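Surface protein SPB1 (Streptococcus agalactiae, PDB 4UZG) forms the backbone subunit of the group B streptococcus type 2b pilus, with copies probably joined covalently into a fibre by a sortase. Local coordinates at residues A[15-20]-A[164-169]; A[42-45]-A[49-52]; A[91-96]-A[123-128]; A[188-191]-A[197-200]. All blocks are in the same frame, centred on the assembly; numbering follows the deposited sequence.

Interactions 1, 2 and 3 share one buried interior in the N-terminal part of the chain, whereas interaction 4 belongs to the prealbumin-like domain. Tyr19 joins interaction 1 to interaction 2, its OH lying 3.5 Å from Val50 CG1 and 3.6 Å from Met44 CE, and its backbone N is 2.8 Å from Tyr127 O of interaction 3. Tyr127 OH in turn meets Asp42 OD2 of interaction 2 in a weak hydrogen bond of 2.7 Å. Interaction 4 lies about 40 Å from interaction 3, centre to centre, across the middle of the molecule. The Leu199 side chain is about 8 Å from a bound calcium ion, and the Val17 side chain about 11 Å from a bound calcium ion.

Interaction 1: A[15-20]-A[164-169]; sequences DTVKYT and VTVRDG
Val17 faces Val166 and Tyr19 faces Val164 as the two chains run in opposing directions, with CA atoms 8.1 Å and 8.9 Å apart, a spacing too wide for backbone pairing and filled by side chains. Val166, modelled in two conformers and described here in one, directs its CG1 methyl into the angle between the two residues of 15-20. That methyl is 3.9 Å from Val17 CG1 and 3.6 Å from Tyr19 OH, so the phenol oxygen contacts a hydrocarbon on this side, and the Tyr19 and Val166 side chains cross at nearly a right angle. The tyrosine reaches so far because its CG is set opposite the carbonyl carbon (chi1 -69°), which carries the ring toward 164-169 although the CB leaves the strand at a slant. Val164 CG1 comes up to the ring edge, 3.9 Å from Tyr19 CE1 and near the ring plane. Within its own strand, Val17 CG1 lies over the rim of one face of the same ring. Beyond the pair, Tyr19 also touches Lys4 and Asn147, and its ring lies nearly parallel to that of Tyr127. Strand 16-26 is hydrogen-bonded to 121-131, and strand 162-165 to 146-153. Val164 near the end of strand 162-165 and Val166 just beyond it join Val17 and Tyr19 in bridging two layers of a beta-sandwich, as in the immunoglobulin-like domains of Gram-positive pilins.

Interaction 2: A[42-45]-A[49-52]; sequences DTMP and VVDL
The side chains of Met44 and Pro45 make only apolar contacts with Val49, Val50 and Leu52, and all five residues are buried. The methionine chain is folded back at both chi2 (-73°) and chi3 (-81°), which turns its terminal methyl toward the second segment: Met44 CE comes to 3.7 Å from Val50 CG1 and reaches the backbone of Leu52 more loosely, 4.3 Å from its CA. The proline ring lies across both valines. Pro45 CB packs on Val49 CG1 at 4.0 Å. Pro45 CG likewise stands 4.0 Å from Val50 CG2. Val50 is thus touched on both branches; its CG1 lies anti to the backbone N (chi1 -176°), a rotation that aims CG1 at the methionine methyl and CG2 at the proline ring. The intervening turn links strand 37-43, which pairs with 90-96, to strand 50-62, which pairs with 121-131. The chain therefore passes from one layer of the sandwich to the other, a beta-arch rather than a hairpin. Polar contacts come from a third party. Pro45 O and Val50 O face one another as two acceptors 3.9 Å apart, and Asn89 ND2 donates to both; the same amide receives Leu52 N at OD1, so a single side chain ties the ends of the arch together. Asp42, at the start of the arch, makes weak hydrogen bonds through OD1 to Lys4 NZ and through OD2 to Tyr127 OH. Asn147 also touches it, consistent with the lysine, asparagine and acid grouping around an isopeptide bond in related pilins.

Interaction 3: A[91-96]-A[123-128]; sequences FTITIP and ITVTYT
Phe91, Ile93 and Ile95 stand opposite Tyr127, Val125 and Ile123 on strands whose axes are 10.8 Å apart and run close to antiparallel, at 148°. At this separation only side chains bridge the gap. At one end of the row stands a T-shaped pair: the edge of the Phe91 ring points at the face of Tyr127, with centroids 4.9 Å apart and planes at 75°. Phe91 CE2 sits over the middle of the tyrosine ring, and CZ approaches Tyr127 CE1 at 3.7 Å. Both aromatic CG atoms are tucked between backbone N and carbonyl carbon (chi1 near 70°), and this shared rotamer sets how the two rings meet. The other two pairs meet tip to tip. Ile93 CD1 reaches Val125 CG1 at 4.0 Å, and Ile95 CD1 touches Ile123 CG2 at 3.7 Å. Tyr19 lies almost parallel to Tyr127 on its far face, so the tyrosine is held between two aromatic rings. Strand 90-96 pairs with 37-43 and 81-87, and strand 121-131 with 16-26 and 50-62; their inward-facing alternate residues meet across the hydrophobic core of a two-layer beta-sandwich.

Interaction 4: A[188-191]-A[197-200]; sequences IFVL and QFLN
Leu191 and Leu199 form the centre of this contact in the prealbumin-like (transthyretin clan) domain, where strand 188-192 of a four-stranded sheet meets the short strand 198-200 at a steep 100°. A single direct backbone bond joins the two segments: Leu199 N donates to Leu191 O at 2.8 Å, with the N-H pointing almost straight at the oxygen (164°) and the donor nearly in line with the C=O bond. Phe198 CA adds a CA-H contact to Leu191 O at 3.4 Å. A water takes the place of a second direct bond, accepting from Leu191 N and donating to Leu199 O, each at 2.9 Å. In both leucines CG lies anti to the backbone N (chi1 -170° in Leu191), which brings Leu191 CD2 to 4.0 Å from Leu199 CD2. Val190 CG2 lies 3.8 Å from Phe198 CD2, approaching that ring obliquely. Farther out, Leu191 packs on Tyr236 and Leu238, while Leu199 rests on Ile228, Trp209 and Val207; Val207, with Asn206 and Glu208, belongs to a calcium site. Gln197 OE1 meets Thr195 OG1, and the Asn200 amide is used twice, OD1 accepting from Asn202 N and ND2 donating to Asn214 O.

Interaction 1: A[15-20]-A[164-169]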
loop_
_atom_site.group_PDB
_atom_site.type_symbol
_atom_site.label_atom_id
_atom_site.label_comp_id
_atom_site.label_asym_id
_atom_site.label_seq_id
_atom_site.Cartn_x
_atom_site.Cartn_y
_atom_site.Cartn_z
ATOM N N ASP A 15 -2.811 -3.972 -5.539
ATOM C CA ASP A 15 -1.485 -4.570 -5.395
ATOM C C ASP A 15 -1.383 -5.374 -4.087
ATOM O O ASP A 15 -2.029 -5.090 -3.077
ATOM C CB ASP A 15 -0.381 -3.515 -5.356
ATOM C CG ASP A 15 -0.049 -2.876 -6.691
ATOM O OD1 ASP A 15 -0.608 -3.255 -7.737
ATOM O OD2 ASP A 15 0.821 -1.970 -6.651
ATOM N N THR A 16 -0.516 -6.367 -4.140
ATOM C CA THR A 16 -0.086 -7.096 -2.954
ATOM C C THR A 16 0.969 -6.271 -2.221
ATOM O O THR A 16 1.990 -5.879 -2.804
ATOM C CB THR A 16 0.494 -8.449 -3.342
ATOM O OG1 THR A 16 -0.520 -9.191 -4.016
ATOM C CG2 THR A 16 0.970 -9.222 -2.110
ATOM N N VAL A 17 0.714 -6.021 -0.944
ATOM C CA VAL A 17 1.619 -5.350 -0.036
ATOM C C VAL A 17 2.294 -6.417 0.812
ATOM O O VAL A 17 1.616 -7.197 1.472
ATOM C CB VAL A 17 0.838 -4.393 0.888
ATOM C CG1 VAL A 17 1.775 -3.722 1.878
ATOM C CG2 VAL A 17 0.062 -3.350 0.074
ATOM N N LYS A 18 3.626 -6.498 0.772
ATOM C CA LYS A 18 4.338 -7.419 1.663
ATOM C C LYS A 18 4.878 -6.658 2.843
ATOM O O LYS A 18 5.663 -5.706 2.694
ATOM C CB LYS A 18 5.465 -8.181 0.981
ATOM C CG LYS A 18 5.994 -9.256 1.915
ATOM C CD LYS A 18 6.830 -10.313 1.217
ATOM C CE LYS A 18 6.899 -11.605 2.034
ATOM N NZ LYS A 18 5.560 -12.259 2.141
ATOM N N TYR A 19 4.410 -7.079 4.010
ATOM C CA TYR A 19 4.800 -6.517 5.288
ATOM C C TYR A 19 5.854 -7.378 5.974
ATOM O O TYR A 19 5.817 -8.610 5.876
ATOM C CB TYR A 19 3.597 -6.508 6.214
ATOM C CG TYR A 19 2.473 -5.551 5.869
ATOM C CD1 TYR A 19 2.468 -4.269 6.371
ATOM C CD2 TYR A 19 1.395 -5.943 5.099
ATOM C CE1 TYR A 19 1.417 -3.401 6.147
ATOM C CE2 TYR A 19 0.331 -5.075 4.849
ATOM C CZ TYR A 19 0.339 -3.809 5.374
ATOM O OH TYR A 19 -0.753 -3.009 5.141
ATOM N N THR A 20 6.752 -6.723 6.701
ATOM C CA THR A 20 7.736 -7.389 7.531
ATOM C C THR A 20 7.734 -6.770 8.925
ATOM O O THR A 20 7.882 -5.554 9.057
ATOM C CB THR A 20 9.155 -7.290 6.933
ATOM O OG1 THR A 20 9.142 -7.844 5.610
ATOM C CG2 THR A 20 10.158 -8.073 7.765
ATOM N N VAL A 164 3.460 1.281 10.128
ATOM C CA VAL A 164 3.827 1.663 8.775
ATOM C C VAL A 164 2.557 2.079 8.044
ATOM O O VAL A 164 1.487 1.551 8.312
ATOM C CB VAL A 164 4.635 0.543 8.043
ATOM C CG1 VAL A 164 3.738 -0.627 7.705
ATOM C CG2 VAL A 164 5.327 1.080 6.803
ATOM N N THR A 165 2.705 3.035 7.133
ATOM C CA THR A 165 1.594 3.570 6.349
ATOM C C THR A 165 1.770 3.188 4.884
ATOM O O THR A 165 2.789 3.513 4.286
ATOM C CB THR A 165 1.559 5.111 6.475
ATOM O OG1 THR A 165 1.489 5.494 7.863
ATOM C CG2 THR A 165 0.376 5.707 5.688
ATOM N N VAL A 166 0.800 2.483 4.316
ATOM C CA VAL A 166 0.851 2.194 2.884
ATOM C C VAL A 166 0.436 3.452 2.124
ATOM O O VAL A 166 -0.376 4.249 2.599
ATOM C CB VAL A 166 -0.020 1.002 2.463
ATOM C CG1 VAL A 166 0.487 -0.292 3.101
ATOM C CG2 VAL A 166 -1.489 1.287 2.745
ATOM N N ARG A 167 1.036 3.657 0.958
ATOM C CA ARG A 167 0.849 4.901 0.213
ATOM C C ARG A 167 0.460 4.657 -1.232
ATOM O O ARG A 167 0.941 3.702 -1.859
ATOM C CB ARG A 167 2.145 5.714 0.219
ATOM C CG ARG A 167 2.762 6.023 1.537
ATOM C CD ARG A 167 2.236 7.239 2.104
ATOM N NE ARG A 167 2.736 7.572 3.428
ATOM C CZ ARG A 167 2.150 8.480 4.168
ATOM N NH1 ARG A 167 1.096 9.114 3.704
ATOM N NH2 ARG A 167 2.582 8.731 5.379
ATOM N N ASP A 168 -0.358 5.555 -1.765
ATOM C CA ASP A 168 -0.651 5.598 -3.187
ATOM C C ASP A 168 -0.837 7.047 -3.631
ATOM O O ASP A 168 -0.791 7.960 -2.807
ATOM C CB ASP A 168 -1.818 4.664 -3.575
ATOM C CG ASP A 168 -3.173 5.078 -3.066
ATOM O OD1 ASP A 168 -3.404 6.210 -2.646
ATOM O OD2 ASP A 168 -4.073 4.177 -3.152
ATOM N N GLY A 169 -0.991 7.239 -4.935
ATOM C CA GLY A 169 -1.070 8.554 -5.529
ATOM C C GLY A 169 -2.368 8.814 -6.271
ATOM O O GLY A 169 -3.181 7.914 -6.499
#

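Interaction 2: A[42-45]-A[49-52]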
loop_
_atom_site.group_PDB
_atom_site.type_symbol
_atom_site.label_atom_id
_atom_site.label_comp_id
_atom_site.label_asym_id
_atom_site.label_seq_id
_atom_site.Cartn_x
_atom_site.Cartn_y
_atom_site.Cartn_z
ATOM N N ASP A 42 -1.084 -7.614 15.628
ATOM C CA ASP A 42 -1.071 -6.666 14.500
ATOM C C ASP A 42 -2.488 -6.208 14.246
ATOM O O ASP A 42 -3.379 -7.022 13.956
ATOM C CB ASP A 42 -0.502 -7.381 13.283
ATOM C CG ASP A 42 -0.212 -6.459 12.131
ATOM O OD1 ASP A 42 -0.954 -5.504 11.881
ATOM O OD2 ASP A 42 0.776 -6.735 11.392
ATOM N N THR A 43 -2.704 -4.902 14.404
ATOM C CA THR A 43 -3.989 -4.294 14.102
ATOM C C THR A 43 -3.839 -3.598 12.740
ATOM O O THR A 43 -3.112 -2.616 12.610
ATOM C CB THR A 43 -4.401 -3.280 15.167
ATOM O OG1 THR A 43 -4.404 -3.910 16.447
ATOM C CG2 THR A 43 -5.792 -2.704 14.870
ATOM N N MET A 44 -4.512 -4.157 11.746
ATOM C CA MET A 44 -4.466 -3.667 10.375
ATOM C C MET A 44 -5.454 -2.527 10.198
ATOM O O MET A 44 -6.372 -2.354 11.001
ATOM C CB MET A 44 -4.810 -4.825 9.451
ATOM C CG MET A 44 -3.677 -5.814 9.270
ATOM S SD MET A 44 -2.347 -5.146 8.229
ATOM C CE MET A 44 -3.024 -5.433 6.602
ATOM N N PRO A 45 -5.312 -1.766 9.106
ATOM C CA PRO A 45 -6.377 -0.856 8.676
ATOM C C PRO A 45 -7.643 -1.660 8.397
ATOM O O PRO A 45 -7.659 -2.889 8.382
ATOM C CB PRO A 45 -5.844 -0.265 7.373
ATOM C CG PRO A 45 -4.557 -0.742 7.161
ATOM C CD PRO A 45 -4.226 -1.816 8.120
ATOM N N VAL A 49 -9.448 -0.867 3.153
ATOM C CA VAL A 49 -8.223 -0.118 2.895
ATOM C C VAL A 49 -7.066 -1.064 2.584
ATOM O O VAL A 49 -6.460 -0.971 1.508
ATOM C CB VAL A 49 -7.878 0.816 4.069
ATOM C CG1 VAL A 49 -6.517 1.477 3.856
ATOM C CG2 VAL A 49 -8.976 1.860 4.283
ATOM N N VAL A 50 -6.694 -1.947 3.524
ATOM C CA VAL A 50 -5.778 -3.040 3.209
ATOM C C VAL A 50 -6.385 -4.309 3.783
ATOM O O VAL A 50 -6.619 -4.403 4.998
ATOM C CB VAL A 50 -4.351 -2.877 3.749
ATOM C CG1 VAL A 50 -3.486 -4.043 3.256
ATOM C CG2 VAL A 50 -3.725 -1.553 3.345
ATOM N N ASP A 51 -6.667 -5.273 2.921
ATOM C CA ASP A 51 -7.296 -6.533 3.301
ATOM C C ASP A 51 -6.197 -7.558 3.564
ATOM O O ASP A 51 -5.466 -7.950 2.651
ATOM C CB ASP A 51 -8.219 -6.959 2.149
ATOM C CG ASP A 51 -9.033 -8.185 2.432
ATOM O OD1 ASP A 51 -8.644 -8.956 3.316
ATOM O OD2 ASP A 51 -10.061 -8.384 1.733
ATOM N N LEU A 52 -6.051 -7.935 4.823
ATOM C CA LEU A 52 -5.075 -8.944 5.221
ATOM C C LEU A 52 -5.260 -10.222 4.419
ATOM O O LEU A 52 -6.389 -10.722 4.311
ATOM C CB LEU A 52 -5.288 -9.274 6.705
ATOM C CG LEU A 52 -4.408 -10.364 7.321
ATOM C CD1 LEU A 52 -2.942 -9.977 7.323
ATOM C CD2 LEU A 52 -4.903 -10.683 8.738
#

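Interaction 3: A[91-96]-A[123-128]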
loop_
_atom_site.group_PDB
_atom_site.type_symbol
_atom_site.label_atom_id
_atom_site.label_comp_id
_atom_site.label_asym_id
_atom_site.label_seq_id
_atom_site.Cartn_x
_atom_site.Cartn_y
_atom_site.Cartn_z
ATOM N N PHE A 91 -4.458 -10.017 13.302
ATOM C CA PHE A 91 -3.936 -11.297 13.744
ATOM C C PHE A 91 -3.101 -11.151 15.005
ATOM O O PHE A 91 -2.547 -10.085 15.289
ATOM C CB PHE A 91 -3.141 -12.009 12.646
ATOM C CG PHE A 91 -1.835 -11.345 12.262
ATOM C CD1 PHE A 91 -0.678 -11.606 12.958
ATOM C CD2 PHE A 91 -1.781 -10.456 11.188
ATOM C CE1 PHE A 91 0.515 -11.021 12.601
ATOM C CE2 PHE A 91 -0.583 -9.862 10.810
ATOM C CZ PHE A 91 0.576 -10.137 11.517
ATOM N N THR A 92 -2.996 -12.268 15.724
ATOM C CA THR A 92 -2.104 -12.430 16.846
ATOM C C THR A 92 -1.362 -13.741 16.678
ATOM O O THR A 92 -1.980 -14.786 16.495
ATOM C CB THR A 92 -2.892 -12.474 18.180
ATOM O OG1 THR A 92 -3.645 -11.275 18.317
ATOM C CG2 THR A 92 -1.952 -12.643 19.359
ATOM N N ILE A 93 -0.036 -13.670 16.765
ATOM C CA ILE A 93 0.835 -14.828 16.715
ATOM C C ILE A 93 1.520 -14.971 18.068
ATOM O O ILE A 93 2.108 -14.018 18.564
ATOM C CB ILE A 93 1.866 -14.686 15.574
ATOM C CG1 ILE A 93 1.171 -14.948 14.238
ATOM C CG2 ILE A 93 3.056 -15.649 15.761
ATOM C CD1 ILE A 93 1.974 -14.587 13.023
ATOM N N THR A 94 1.437 -16.157 18.663
ATOM C CA THR A 94 2.070 -16.423 19.951
ATOM C C THR A 94 3.127 -17.485 19.721
ATOM O O THR A 94 2.827 -18.570 19.246
ATOM C CB THR A 94 1.041 -16.895 20.975
ATOM O OG1 THR A 94 0.029 -15.897 21.099
ATOM C CG2 THR A 94 1.672 -17.129 22.326
ATOM N N ILE A 95 4.372 -17.155 20.062
ATOM C CA ILE A 95 5.496 -18.057 19.855
ATOM C C ILE A 95 5.920 -18.602 21.236
ATOM O O ILE A 95 6.455 -17.870 22.060
ATOM C CB ILE A 95 6.687 -17.341 19.203
ATOM C CG1 ILE A 95 6.274 -16.724 17.859
ATOM C CG2 ILE A 95 7.853 -18.315 19.040
ATOM C CD1 ILE A 95 7.357 -15.888 17.196
ATOM N N PRO A 96 5.676 -19.890 21.502
ATOM C CA PRO A 96 6.154 -20.447 22.772
ATOM C C PRO A 96 7.688 -20.436 22.792
ATOM O O PRO A 96 8.336 -20.705 21.781
ATOM C CB PRO A 96 5.568 -21.869 22.790
ATOM C CG PRO A 96 5.366 -22.215 21.379
ATOM C CD PRO A 96 4.989 -20.910 20.692
ATOM N N ILE A 123 13.071 -12.220 15.888
ATOM C CA ILE A 123 11.809 -12.752 15.406
ATOM C C ILE A 123 11.401 -11.940 14.195
ATOM O O ILE A 123 11.362 -10.718 14.254
ATOM C CB ILE A 123 10.723 -12.663 16.493
ATOM C CG1 ILE A 123 11.078 -13.531 17.705
ATOM C CG2 ILE A 123 9.363 -13.072 15.922
ATOM C CD1 ILE A 123 10.202 -13.257 18.945
ATOM N N THR A 124 11.105 -12.622 13.092
ATOM C CA THR A 124 10.610 -11.959 11.891
ATOM C C THR A 124 9.280 -12.603 11.506
ATOM O O THR A 124 9.169 -13.822 11.434
ATOM C CB THR A 124 11.608 -12.050 10.703
ATOM O OG1 THR A 124 12.896 -11.633 11.151
ATOM C CG2 THR A 124 11.182 -11.185 9.551
ATOM N N VAL A 125 8.287 -11.763 11.224
ATOM C CA VAL A 125 7.031 -12.213 10.645
ATOM C C VAL A 125 6.839 -11.458 9.340
ATOM O O VAL A 125 6.763 -10.231 9.339
ATOM C CB VAL A 125 5.829 -11.956 11.582
ATOM C CG1 VAL A 125 4.508 -12.361 10.913
ATOM C CG2 VAL A 125 5.996 -12.672 12.915
ATOM N N THR A 126 6.739 -12.184 8.239
ATOM C CA THR A 126 6.339 -11.578 6.989
ATOM C C THR A 126 4.931 -12.045 6.663
ATOM O O THR A 126 4.532 -13.165 6.996
ATOM C CB THR A 126 7.274 -11.929 5.845
ATOM O OG1 THR A 126 7.224 -13.327 5.573
ATOM C CG2 THR A 126 8.684 -11.512 6.135
ATOM N N TYR A 127 4.152 -11.177 6.015
ATOM C CA TYR A 127 2.803 -11.524 5.603
ATOM C C TYR A 127 2.394 -10.539 4.514
ATOM O O TYR A 127 3.111 -9.571 4.253
ATOM C CB TYR A 127 1.823 -11.490 6.798
ATOM C CG TYR A 127 1.533 -10.100 7.339
ATOM C CD1 TYR A 127 2.348 -9.495 8.277
ATOM C CD2 TYR A 127 0.444 -9.385 6.874
ATOM C CE1 TYR A 127 2.079 -8.214 8.742
ATOM C CE2 TYR A 127 0.166 -8.098 7.336
ATOM C CZ TYR A 127 0.995 -7.534 8.266
ATOM O OH TYR A 127 0.757 -6.252 8.753
ATOM N N THR A 128 1.255 -10.785 3.884
ATOM C CA THR A 128 0.794 -9.900 2.838
ATOM C C THR A 128 -0.638 -9.427 3.074
ATOM O O THR A 128 -1.410 -10.015 3.846
ATOM C CB THR A 128 0.893 -10.554 1.446
ATOM O OG1 THR A 128 0.046 -11.700 1.443
ATOM C CG2 THR A 128 2.313 -10.946 1.109
#

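Interaction 4: A[188-191]-A[197-200]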
loop_
_atom_site.group_PDB
_atom_site.type_symbol
_atom_site.label_atom_id
_atom_site.label_comp_id
_atom_site.label_asym_id
_atom_site.label_seq_id
_atom_site.Cartn_x
_atom_site.Cartn_y
_atom_site.Cartn_z
ATOM N N ILE A 188 -12.920 12.920 -23.307
ATOM C CA ILE A 188 -12.723 11.555 -22.864
ATOM C C ILE A 188 -11.236 11.231 -22.928
ATOM O O ILE A 188 -10.601 11.427 -23.974
ATOM C CB ILE A 188 -13.520 10.524 -23.696
ATOM C CG1 ILE A 188 -15.009 10.900 -23.694
ATOM C CG2 ILE A 188 -13.290 9.101 -23.170
ATOM C CD1 ILE A 188 -15.859 10.022 -24.576
ATOM N N PHE A 189 -10.698 10.715 -21.823
ATOM C CA PHE A 189 -9.308 10.273 -21.727
ATOM C C PHE A 189 -9.230 8.832 -21.289
ATOM O O PHE A 189 -10.091 8.325 -20.555
ATOM C CB PHE A 189 -8.555 11.110 -20.686
ATOM C CG PHE A 189 -8.213 12.505 -21.139
ATOM C CD1 PHE A 189 -9.149 13.531 -21.051
ATOM C CD2 PHE A 189 -6.985 12.796 -21.697
ATOM C CE1 PHE A 189 -8.841 14.796 -21.467
ATOM C CE2 PHE A 189 -6.688 14.067 -22.127
ATOM C CZ PHE A 189 -7.618 15.069 -22.032
ATOM N N VAL A 190 -8.139 8.195 -21.696
ATOM C CA VAL A 190 -7.646 6.981 -21.078
ATOM C C VAL A 190 -6.240 7.264 -20.542
ATOM O O VAL A 190 -5.579 8.214 -20.975
ATOM C CB VAL A 190 -7.667 5.775 -22.048
ATOM C CG1 VAL A 190 -9.093 5.460 -22.459
ATOM C CG2 VAL A 190 -6.781 5.985 -23.268
ATOM N N LEU A 191 -5.810 6.445 -19.592
ATOM C CA LEU A 191 -4.494 6.593 -18.969
ATOM C C LEU A 191 -3.589 5.457 -19.419
ATOM O O LEU A 191 -3.940 4.286 -19.293
ATOM C CB LEU A 191 -4.604 6.592 -17.447
ATOM C CG LEU A 191 -3.313 6.989 -16.712
ATOM C CD1 LEU A 191 -3.005 8.445 -16.919
ATOM C CD2 LEU A 191 -3.426 6.672 -15.219
ATOM N N GLN A 197 0.766 0.067 -21.808
ATOM C CA GLN A 197 -0.522 -0.474 -21.410
ATOM C C GLN A 197 -1.466 0.607 -20.940
ATOM O O GLN A 197 -1.039 1.711 -20.583
ATOM C CB GLN A 197 -0.347 -1.513 -20.306
ATOM C CG GLN A 197 0.513 -2.700 -20.710
ATOM C CD GLN A 197 1.145 -3.362 -19.525
ATOM O OE1 GLN A 197 1.813 -2.722 -18.711
ATOM N NE2 GLN A 197 0.898 -4.653 -19.391
ATOM N N PHE A 198 -2.745 0.255 -20.900
ATOM C CA PHE A 198 -3.820 1.188 -20.614
ATOM C C PHE A 198 -4.581 0.760 -19.370
ATOM O O PHE A 198 -4.838 -0.425 -19.133
ATOM C CB PHE A 198 -4.788 1.292 -21.795
ATOM C CG PHE A 198 -4.126 1.835 -23.013
ATOM C CD1 PHE A 198 -3.338 1.018 -23.814
ATOM C CD2 PHE A 198 -4.209 3.187 -23.322
ATOM C CE1 PHE A 198 -2.667 1.530 -24.923
ATOM C CE2 PHE A 198 -3.543 3.708 -24.446
ATOM C CZ PHE A 198 -2.771 2.871 -25.233
ATOM N N LEU A 199 -4.959 1.739 -18.557
ATOM C CA LEU A 199 -5.628 1.499 -17.288
ATOM C C LEU A 199 -7.042 0.993 -17.456
ATOM O O LEU A 199 -7.883 1.646 -18.107
ATOM C CB LEU A 199 -5.679 2.808 -16.498
ATOM C CG LEU A 199 -6.484 2.796 -15.196
ATOM C CD1 LEU A 199 -5.861 1.834 -14.191
ATOM C CD2 LEU A 199 -6.576 4.212 -14.632
ATOM N N ASN A 200 -7.324 -0.148 -16.839
ATOM C CA ASN A 200 -8.677 -0.626 -16.615
ATOM C C ASN A 200 -8.887 -0.598 -15.102
ATOM O O ASN A 200 -8.210 -1.331 -14.363
ATOM C CB ASN A 200 -8.895 -2.030 -17.154
ATOM C CG ASN A 200 -10.303 -2.541 -16.824
ATOM O OD1 ASN A 200 -10.758 -2.513 -15.700
ATOM N ND2 ASN A 200 -11.038 -2.905 -17.845
HETATM O O HOH W 1 -7.789 4.425 -18.819
#